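PDB 3I2W: syndapin from Drosophila melanogaster, which probably takes part in endocytosis and the internalization of plasma membrane proteins, binding phospholipid membranes through its dimeric F-BAR domain. Local coordinates for residues B[3-8]-B[205-210]; B[54-59]-B[67-72]; B[60-65]-B[269-274]. All blocks are in the same frame, centred on the assembly; numbering follows the deposited sequence.

Contact 1: B[3-8]-B[205-210]; sequences SFWEPG and SVYIED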
loop_
_atom_site.group_PDB
_atom_site.type_symbol
_atom_site.label_atom_id
_atom_site.label_comp_id
_atom_site.label_asym_id
_atom_site.label_seq_id
_atom_site.Cartn_x
_atom_site.Cartn_y
_atom_site.Cartn_z
ATOM N N SER B 3 -10.272 24.599 36.567
ATOM C CA SER B 3 -8.926 24.647 37.121
ATOM C C SER B 3 -8.490 23.359 37.760
ATOM O O SER B 3 -9.138 22.821 38.649
ATOM C CB SER B 3 -8.782 25.781 38.166
ATOM O OG SER B 3 -7.508 25.829 38.876
ATOM N N PHE B 4 -7.318 22.913 37.364
ATOM C CA PHE B 4 -6.617 21.838 38.064
ATOM C C PHE B 4 -6.737 21.863 39.606
ATOM O O PHE B 4 -6.858 20.841 40.273
ATOM C CB PHE B 4 -5.136 21.856 37.662
ATOM C CG PHE B 4 -4.297 20.917 38.471
ATOM C CD1 PHE B 4 -4.323 19.558 38.221
ATOM C CD2 PHE B 4 -3.512 21.391 39.521
ATOM C CE1 PHE B 4 -3.546 18.722 38.976
ATOM C CE2 PHE B 4 -2.770 20.563 40.261
ATOM C CZ PHE B 4 -2.766 19.223 39.990
ATOM N N TRP B 5 -6.657 23.052 40.160
ATOM C CA TRP B 5 -6.596 23.223 41.600
ATOM C C TRP B 5 -7.877 22.925 42.409
ATOM O O TRP B 5 -7.808 22.647 43.599
ATOM C CB TRP B 5 -6.047 24.595 41.846
ATOM C CG TRP B 5 -4.637 24.637 41.408
ATOM C CD1 TRP B 5 -4.125 25.279 40.331
ATOM C CD2 TRP B 5 -3.544 23.965 42.035
ATOM N NE1 TRP B 5 -2.771 25.087 40.268
ATOM C CE2 TRP B 5 -2.388 24.304 41.322
ATOM C CE3 TRP B 5 -3.428 23.159 43.183
ATOM C CZ2 TRP B 5 -1.139 23.838 41.679
ATOM C CZ3 TRP B 5 -2.183 22.703 43.550
ATOM C CH2 TRP B 5 -1.055 23.026 42.796
ATOM N N GLU B 6 -9.000 22.951 41.698
ATOM C CA GLU B 6 -10.340 22.518 42.076
ATOM C C GLU B 6 -10.486 21.022 42.430
ATOM O O GLU B 6 -9.900 20.178 41.804
ATOM C CB GLU B 6 -11.162 22.774 40.829
ATOM C CG GLU B 6 -12.470 23.507 40.995
ATOM C CD GLU B 6 -12.330 24.833 41.687
ATOM O OE1 GLU B 6 -11.477 25.676 41.274
ATOM O OE2 GLU B 6 -13.106 25.024 42.657
ATOM N N PRO B 7 -11.301 20.685 43.429
ATOM C CA PRO B 7 -11.317 19.268 43.870
ATOM C C PRO B 7 -11.713 18.300 42.767
ATOM O O PRO B 7 -12.612 18.586 41.960
ATOM C CB PRO B 7 -12.389 19.227 44.981
ATOM C CG PRO B 7 -12.542 20.599 45.424
ATOM C CD PRO B 7 -12.218 21.516 44.226
ATOM N N GLY B 8 -11.043 17.164 42.728
ATOM C CA GLY B 8 -11.314 16.158 41.709
ATOM C C GLY B 8 -10.704 16.408 40.337
ATOM O O GLY B 8 -10.637 15.520 39.524
ATOM N N SER B 205 -0.294 26.621 50.652
ATOM C CA SER B 205 0.961 26.436 50.053
ATOM C C SER B 205 1.357 24.998 50.329
ATOM O O SER B 205 1.952 24.347 49.479
ATOM C CB SER B 205 1.910 27.466 50.578
ATOM O OG SER B 205 2.280 27.056 51.836
ATOM N N VAL B 206 0.987 24.466 51.475
ATOM C CA VAL B 206 1.239 23.046 51.706
ATOM C C VAL B 206 0.543 22.192 50.652
ATOM O O VAL B 206 1.123 21.206 50.181
ATOM C CB VAL B 206 0.773 22.621 53.081
ATOM C CG1 VAL B 206 0.736 21.049 53.233
ATOM C CG2 VAL B 206 1.660 23.279 54.127
ATOM N N TYR B 207 -0.705 22.558 50.327
ATOM C CA TYR B 207 -1.517 21.948 49.285
ATOM C C TYR B 207 -0.751 22.026 47.982
ATOM O O TYR B 207 -0.439 21.018 47.396
ATOM C CB TYR B 207 -2.836 22.715 49.161
ATOM C CG TYR B 207 -3.804 22.295 48.048
ATOM C CD1 TYR B 207 -4.065 20.967 47.794
ATOM C CD2 TYR B 207 -4.507 23.241 47.327
ATOM C CE1 TYR B 207 -4.946 20.583 46.814
ATOM C CE2 TYR B 207 -5.403 22.861 46.364
ATOM C CZ TYR B 207 -5.613 21.527 46.099
ATOM O OH TYR B 207 -6.488 21.105 45.093
ATOM N N ILE B 208 -0.438 23.224 47.529
ATOM C CA ILE B 208 0.362 23.402 46.343
ATOM C C ILE B 208 1.580 22.474 46.319
ATOM O O ILE B 208 1.753 21.742 45.369
ATOM C CB ILE B 208 0.683 24.880 46.122
ATOM C CG1 ILE B 208 -0.660 25.620 46.144
ATOM C CG2 ILE B 208 1.419 25.111 44.821
ATOM C CD1 ILE B 208 -0.639 27.114 45.801
ATOM N N GLU B 209 2.386 22.440 47.357
ATOM C CA GLU B 209 3.536 21.575 47.310
ATOM C C GLU B 209 3.144 20.157 47.032
ATOM O O GLU B 209 3.653 19.530 46.118
ATOM C CB GLU B 209 4.210 21.559 48.626
ATOM C CG GLU B 209 5.534 22.248 48.682
ATOM C CD GLU B 209 6.252 21.811 49.969
ATOM O OE1 GLU B 209 7.372 21.244 49.858
ATOM O OE2 GLU B 209 5.654 21.989 51.083
ATOM N N ASP B 210 2.255 19.641 47.854
ATOM C CA ASP B 210 1.714 18.304 47.673
ATOM C C ASP B 210 1.203 17.986 46.257
ATOM O O ASP B 210 1.672 17.043 45.610
ATOM C CB ASP B 210 0.648 18.043 48.721
ATOM C CG ASP B 210 1.228 17.979 50.125
ATOM O OD1 ASP B 210 2.468 18.025 50.223
ATOM O OD2 ASP B 210 0.456 17.860 51.114
#
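Trp5 is the residue of 3-8 that meets helix 169-240, where it touches Tyr207 and Ile208. The site belongs to the F-BAR domain, an elongated helical domain that works as a dimer. The segment 3-8 lies in the N-terminal loop before helix 11-58. It starts with a type I beta turn from Ser3 to Glu6. Ser3 OG accepts from the backbone N of Trp5 at 3.2 Å, which makes an ST turn. Phe4 follows and lies against the indole: its CD2 sits over one face of the Trp5 ring.

Trp5 makes the main contact. CG lies anti to the carbonyl carbon (chi1 -68°), and this swings the indole out to the helix. The benzo edge of the indole points at one face of the Tyr207 ring in an edge-to-face pair. The ring centroids are 5.5 Å apart and the planes meet at 74°. Trp5 CE3 comes 3.8 Å from Tyr207 CE2. Trp5 CH2 also lies 3.8 Å from Ile208 CG2, and the two side chains cross at about a right angle. The indole nitrogen NE1 bonds to Ile277 O of the second subunit.

The backbone of Trp5 is tied to the same tyrosine. Tyr207 OH donates to Trp5 O at 2.5 Å, with the donor tilted 30° from the carbonyl plane. The ring of Tyr207 also stacks with Trp130. A phenylalanine in place of Tyr207 would probably leave Trp5 O and Gln127 NE2 without their shared hydroxyl partner.

Pro7 packs on Gln127 and Leu134 of helix 114-159. Gly8 then closes a small polar circuit: Gly8 N bonds to Gln127 OE1, and NE2 of that same amide bonds to Tyr207 OH.

Contact 2: B[54-59]-B[67-72]; sequences ELIEKG and AAWKGV. With NA (sodium ion), chain G.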
loop_
_atom_site.group_PDB
_atom_site.type_symbol
_atom_site.label_atom_id
_atom_site.label_comp_id
_atom_site.label_asym_id
_atom_site.label_seq_id
_atom_site.Cartn_x
_atom_site.Cartn_y
_atom_site.Cartn_z
ATOM N N GLU B 54 3.185 -17.997 -16.564
ATOM C CA GLU B 54 2.588 -19.043 -17.326
ATOM C C GLU B 54 1.965 -18.631 -18.693
ATOM O O GLU B 54 2.174 -19.354 -19.667
ATOM C CB GLU B 54 1.563 -19.730 -16.472
ATOM C CG GLU B 54 0.906 -20.840 -17.132
ATOM C CD GLU B 54 -0.172 -21.325 -16.239
ATOM O OE1 GLU B 54 -0.112 -20.957 -15.014
ATOM O OE2 GLU B 54 -1.074 -22.050 -16.761
ATOM N N LEU B 55 1.233 -17.512 -18.775
ATOM C CA LEU B 55 0.726 -17.070 -20.067
ATOM C C LEU B 55 1.833 -16.816 -21.095
ATOM O O LEU B 55 1.672 -17.161 -22.244
ATOM C CB LEU B 55 -0.151 -15.829 -19.960
ATOM C CG LEU B 55 -1.478 -15.959 -19.209
ATOM C CD1 LEU B 55 -2.148 -14.588 -19.217
ATOM C CD2 LEU B 55 -2.380 -17.059 -19.768
ATOM N N ILE B 56 2.959 -16.248 -20.681
ATOM C CA ILE B 56 4.088 -16.101 -21.574
ATOM C C ILE B 56 4.680 -17.430 -22.061
ATOM O O ILE B 56 5.033 -17.617 -23.254
ATOM C CB ILE B 56 5.161 -15.326 -20.926
ATOM C CG1 ILE B 56 4.615 -13.921 -20.600
ATOM C CG2 ILE B 56 6.348 -15.289 -21.873
ATOM C CD1 ILE B 56 5.557 -12.982 -19.906
ATOM N N GLU B 57 4.756 -18.358 -21.119
ATOM C CA GLU B 57 5.358 -19.641 -21.336
ATOM C C GLU B 57 4.602 -20.331 -22.431
ATOM O O GLU B 57 5.159 -20.696 -23.467
ATOM C CB GLU B 57 5.226 -20.425 -20.059
ATOM C CG GLU B 57 5.919 -21.774 -20.098
ATOM C CD GLU B 57 7.392 -21.635 -20.406
ATOM O OE1 GLU B 57 8.020 -20.660 -19.887
ATOM O OE2 GLU B 57 7.906 -22.494 -21.174
ATOM N N LYS B 58 3.306 -20.425 -22.201
ATOM C CA LYS B 58 2.370 -21.169 -22.980
ATOM C C LYS B 58 2.047 -20.422 -24.285
ATOM O O LYS B 58 1.663 -21.052 -25.279
ATOM C CB LYS B 58 1.153 -21.361 -22.086
ATOM C CG LYS B 58 -0.097 -21.980 -22.653
ATOM C CD LYS B 58 -1.022 -22.598 -21.533
ATOM C CE LYS B 58 -1.560 -21.558 -20.493
ATOM N NZ LYS B 58 -2.175 -20.343 -21.128
ATOM N N GLY B 59 2.199 -19.099 -24.311
ATOM C CA GLY B 59 1.985 -18.343 -25.546
ATOM C C GLY B 59 3.131 -18.371 -26.565
ATOM O O GLY B 59 4.137 -19.080 -26.374
ATOM N N ALA B 67 12.661 -14.152 -22.940
ATOM C CA ALA B 67 13.423 -13.961 -21.713
ATOM C C ALA B 67 13.353 -12.527 -21.271
ATOM O O ALA B 67 13.181 -12.306 -20.112
ATOM C CB ALA B 67 14.851 -14.417 -21.876
ATOM N N ALA B 68 13.462 -11.552 -22.172
ATOM C CA ALA B 68 13.199 -10.158 -21.789
ATOM C C ALA B 68 11.837 -9.899 -21.148
ATOM O O ALA B 68 11.802 -9.202 -20.135
ATOM C CB ALA B 68 13.427 -9.199 -22.918
ATOM N N TRP B 69 10.745 -10.447 -21.717
ATOM C CA TRP B 69 9.422 -10.241 -21.151
ATOM C C TRP B 69 9.509 -10.749 -19.738
ATOM O O TRP B 69 8.957 -10.141 -18.835
ATOM C CB TRP B 69 8.323 -11.087 -21.788
ATOM C CG TRP B 69 7.648 -10.695 -23.069
ATOM C CD1 TRP B 69 8.227 -10.548 -24.309
ATOM C CD2 TRP B 69 6.249 -10.526 -23.268
ATOM N NE1 TRP B 69 7.268 -10.233 -25.253
ATOM C CE2 TRP B 69 6.044 -10.238 -24.639
ATOM C CE3 TRP B 69 5.139 -10.581 -22.423
ATOM C CZ2 TRP B 69 4.777 -10.017 -25.167
ATOM C CZ3 TRP B 69 3.898 -10.349 -22.945
ATOM C CH2 TRP B 69 3.715 -10.083 -24.296
ATOM N N LYS B 70 10.188 -11.874 -19.529
ATOM C CA LYS B 70 10.218 -12.499 -18.195
ATOM C C LYS B 70 10.936 -11.639 -17.157
ATOM O O LYS B 70 10.567 -11.622 -15.986
ATOM C CB LYS B 70 10.885 -13.843 -18.217
ATOM C CG LYS B 70 10.276 -14.816 -19.111
ATOM C CD LYS B 70 9.247 -15.610 -18.433
ATOM C CE LYS B 70 9.305 -17.060 -18.928
ATOM N NZ LYS B 70 10.689 -17.634 -18.830
ATOM N N GLY B 71 11.966 -10.939 -17.580
ATOM C CA GLY B 71 12.537 -9.901 -16.743
ATOM C C GLY B 71 11.561 -9.096 -15.889
ATOM O O GLY B 71 11.851 -8.788 -14.735
ATOM N N VAL B 72 10.413 -8.759 -16.443
ATOM C CA VAL B 72 9.487 -7.932 -15.722
ATOM C C VAL B 72 8.949 -8.726 -14.531
ATOM O O VAL B 72 8.764 -8.187 -13.485
ATOM C CB VAL B 72 8.363 -7.466 -16.670
ATOM C CG1 VAL B 72 7.096 -7.328 -15.971
ATOM C CG2 VAL B 72 8.682 -6.168 -17.191
HETATM NA NA NA G . 6.567 -18.942 -25.145
HETATM O O HOH W 1 6.296 -21.308 -26.064
#
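Ile56 and Trp69 form the apolar part of this contact. Ile56 CD1 reaches Trp69 CE3 at 3.5 Å and also lies 3.8 Å from Trp69 CB. The methyl thus fits where the indole leaves its own backbone. The extended Ile56 chain, with CD1 anti to CA (chi2 179°), carries it there.

The charged part is looser. Glu57 OE1 and Lys70 NZ are 4.2 Å apart, beyond a salt bridge. The opposite charges probably still attract. The lysine chain bends several times on its way over, and its CE is 3.9 Å from Glu57 OE1.

The third kind of interaction is with a metal. The end of helix 11-58 turns backbone carbonyls to a sodium ion. Ile56 O and Glu57 O bind it at 2.8 Å each, Gly59 O at 2.7 Å and a water at 2.5 Å. Glu61 O and the carboxylate oxygen Glu66 OE2 complete the site, so the ion bridges the helix end, the turn and the start of the next helix.

The contact joins helices 11-58 and 63-105 of the F-BAR domain close to the turn between them. Trp69 and Val72 also pack on Leu27 and Leu30 of helix 11-58 of the second subunit, and Ala68 on Leu233 of its helix 169-240.

Contact 3: B[60-65]-B[269-274]; sequences PEYGTT and KWWSNN. With NA (sodium ion), chain G.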
loop_
_atom_site.group_PDB
_atom_site.type_symbol
_atom_site.label_atom_id
_atom_site.label_comp_id
_atom_site.label_asym_id
_atom_site.label_seq_id
_atom_site.Cartn_x
_atom_site.Cartn_y
_atom_site.Cartn_z
ATOM N N PRO B 60 3.006 -17.569 -27.649
ATOM C CA PRO B 60 3.909 -17.580 -28.824
ATOM C C PRO B 60 5.243 -16.871 -28.709
ATOM O O PRO B 60 6.042 -16.989 -29.599
ATOM C CB PRO B 60 3.101 -16.875 -29.925
ATOM C CG PRO B 60 1.840 -16.467 -29.303
ATOM C CD PRO B 60 1.966 -16.552 -27.812
ATOM N N GLU B 61 5.513 -16.152 -27.645
ATOM C CA GLU B 61 6.768 -15.398 -27.671
ATOM C C GLU B 61 7.885 -16.414 -27.395
ATOM O O GLU B 61 7.614 -17.434 -26.731
ATOM C CB GLU B 61 6.722 -14.231 -26.686
ATOM C CG GLU B 61 7.951 -13.387 -26.703
ATOM C CD GLU B 61 8.015 -12.412 -27.839
ATOM O OE1 GLU B 61 7.399 -11.326 -27.813
ATOM O OE2 GLU B 61 8.729 -12.715 -28.785
ATOM N N TYR B 62 9.081 -16.198 -27.951
ATOM C CA TYR B 62 10.172 -17.184 -27.849
ATOM C C TYR B 62 11.514 -16.484 -27.708
ATOM O O TYR B 62 11.633 -15.265 -27.857
ATOM C CB TYR B 62 10.233 -18.082 -29.118
ATOM C CG TYR B 62 10.405 -17.268 -30.438
ATOM C CD1 TYR B 62 9.364 -16.471 -30.906
ATOM C CD2 TYR B 62 11.592 -17.246 -31.151
ATOM C CE1 TYR B 62 9.455 -15.706 -32.044
ATOM C CE2 TYR B 62 11.697 -16.460 -32.329
ATOM C CZ TYR B 62 10.605 -15.680 -32.764
ATOM O OH TYR B 62 10.607 -14.854 -33.909
ATOM N N GLY B 63 12.547 -17.265 -27.426
ATOM C CA GLY B 63 13.915 -16.756 -27.504
ATOM C C GLY B 63 14.262 -15.758 -26.456
ATOM O O GLY B 63 13.674 -15.731 -25.410
ATOM N N THR B 64 15.248 -14.934 -26.727
ATOM C CA THR B 64 15.719 -13.997 -25.748
ATOM C C THR B 64 14.668 -12.901 -25.598
ATOM O O THR B 64 14.673 -12.150 -24.678
ATOM C CB THR B 64 16.989 -13.371 -26.241
ATOM O OG1 THR B 64 16.695 -12.637 -27.426
ATOM C CG2 THR B 64 17.994 -14.417 -26.557
ATOM N N THR B 65 13.754 -12.809 -26.522
ATOM C CA THR B 65 12.727 -11.834 -26.396
ATOM C C THR B 65 11.768 -12.325 -25.318
ATOM O O THR B 65 11.372 -11.585 -24.411
ATOM C CB THR B 65 12.043 -11.656 -27.740
ATOM O OG1 THR B 65 12.967 -11.038 -28.642
ATOM C CG2 THR B 65 10.823 -10.769 -27.617
ATOM N N LYS B 269 17.479 -16.313 -35.980
ATOM C CA LYS B 269 18.227 -17.392 -36.577
ATOM C C LYS B 269 17.684 -18.679 -36.055
ATOM O O LYS B 269 17.494 -19.619 -36.794
ATOM C CB LYS B 269 19.685 -17.267 -36.262
ATOM C CG LYS B 269 20.415 -16.333 -37.264
ATOM C CD LYS B 269 21.846 -16.094 -36.881
ATOM C CE LYS B 269 22.747 -17.262 -37.233
ATOM N NZ LYS B 269 24.219 -16.854 -37.082
ATOM N N TRP B 270 17.344 -18.685 -34.777
ATOM C CA TRP B 270 16.824 -19.845 -34.134
ATOM C C TRP B 270 15.552 -20.208 -34.843
ATOM O O TRP B 270 15.185 -21.372 -34.909
ATOM C CB TRP B 270 16.529 -19.547 -32.643
ATOM C CG TRP B 270 15.906 -20.779 -31.892
ATOM C CD1 TRP B 270 16.588 -21.809 -31.242
ATOM C CD2 TRP B 270 14.516 -21.118 -31.784
ATOM N NE1 TRP B 270 15.705 -22.740 -30.729
ATOM C CE2 TRP B 270 14.432 -22.330 -31.036
ATOM C CE3 TRP B 270 13.332 -20.521 -32.248
ATOM C CZ2 TRP B 270 13.226 -22.949 -30.773
ATOM C CZ3 TRP B 270 12.140 -21.127 -31.948
ATOM C CH2 TRP B 270 12.103 -22.338 -31.216
ATOM N N TRP B 271 14.834 -19.210 -35.337
ATOM C CA TRP B 271 13.486 -19.483 -35.858
ATOM C C TRP B 271 13.555 -20.220 -37.175
ATOM O O TRP B 271 12.797 -21.147 -37.400
ATOM C CB TRP B 271 12.658 -18.224 -36.020
ATOM C CG TRP B 271 11.329 -18.512 -36.666
ATOM C CD1 TRP B 271 11.051 -18.479 -37.982
ATOM C CD2 TRP B 271 10.104 -18.872 -36.010
ATOM N NE1 TRP B 271 9.749 -18.808 -38.194
ATOM C CE2 TRP B 271 9.145 -19.035 -36.994
ATOM C CE3 TRP B 271 9.726 -19.039 -34.675
ATOM C CZ2 TRP B 271 7.834 -19.372 -36.695
ATOM C CZ3 TRP B 271 8.419 -19.392 -34.375
ATOM C CH2 TRP B 271 7.504 -19.568 -35.368
ATOM N N SER B 272 14.497 -19.784 -38.014
ATOM C CA SER B 272 14.823 -20.408 -39.230
ATOM C C SER B 272 15.278 -21.795 -38.948
ATOM O O SER B 272 14.974 -22.692 -39.733
ATOM C CB SER B 272 15.959 -19.680 -39.902
ATOM O OG SER B 272 16.303 -20.386 -41.091
ATOM N N ASN B 273 16.021 -21.996 -37.862
ATOM C CA ASN B 273 16.588 -23.320 -37.619
ATOM C C ASN B 273 15.547 -24.314 -37.370
ATOM O O ASN B 273 15.679 -25.457 -37.812
ATOM C CB ASN B 273 17.609 -23.349 -36.503
ATOM C CG ASN B 273 18.791 -22.580 -36.870
ATOM O OD1 ASN B 273 18.997 -22.315 -38.073
ATOM N ND2 ASN B 273 19.548 -22.128 -35.884
ATOM N N ASN B 274 14.498 -23.858 -36.693
ATOM C CA ASN B 274 13.421 -24.737 -36.271
ATOM C C ASN B 274 12.205 -24.661 -37.083
ATOM O O ASN B 274 11.401 -25.548 -36.978
ATOM C CB ASN B 274 12.975 -24.420 -34.859
ATOM C CG ASN B 274 14.023 -24.744 -33.843
ATOM O OD1 ASN B 274 14.820 -23.892 -33.483
ATOM N ND2 ASN B 274 14.035 -25.971 -33.380
HETATM NA NA NA G . 6.567 -18.942 -25.145
HETATM O O HOH W 1 6.296 -21.308 -26.064
#
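Tyr62 OH is gripped by two groups of the second subunit, Glu222 and Arg16, which hydrogen-bond to it through OE1 and NH1. The phenol is thereby fixed at its polar end while its ring packs within its own chain. There Tyr62, Trp270 and Trp271 form an aromatic cluster. It joins the turn after helix 11-58 to the short helix 264-275 of the F-BAR fold.

Tyr62 CG stands between the backbone N and the carbonyl carbon (chi1 57°), and the ring is directed at the two indoles. Trp271 CE3 lies over one face of the phenol, toward its rim, 4.0 Å from Tyr62 CZ. The planes meet at 45°, and the side chains run at about a right angle to each other. Arg16 of the second subunit makes a cation-pi contact with Trp271 as well.

Next to the cluster, Glu61 O binds the sodium ion at 2.4 Å, which pins the backbone just before Tyr62. The Glu61 carboxylate forms a salt bridge through OE2 with Arg225 of the second subunit, and its OE1 takes a weak hydrogen bond from Trp69 NE1.

Trp270 also meets the tyrosine obliquely, with the planes at 32°. Tyr62 CD2 lies 3.9 Å from Trp270 CE3 and 4.0 Å from Trp270 CZ3.

Overall arrangement
Contact 1 is buried and lies across the chain's centre from the other two, whose centres are about 75 and 88 Å from its own. Contacts 2 and 3 are only partly buried and sit about 14 Å apart, centre to centre. Both use helix 63-105 and share the sodium ion and its water. The chemistry follows the place. In contact 1 a tyrosine joins an aromatic pair to a backbone hydrogen bond. Contact 2 pairs a small apolar patch with loosely placed charges, and contact 3 is aromatic between its segments. Contact 2 links neighbours in sequence, while contacts 1 and 3 tie distant parts of the chain. All three touch the second subunit.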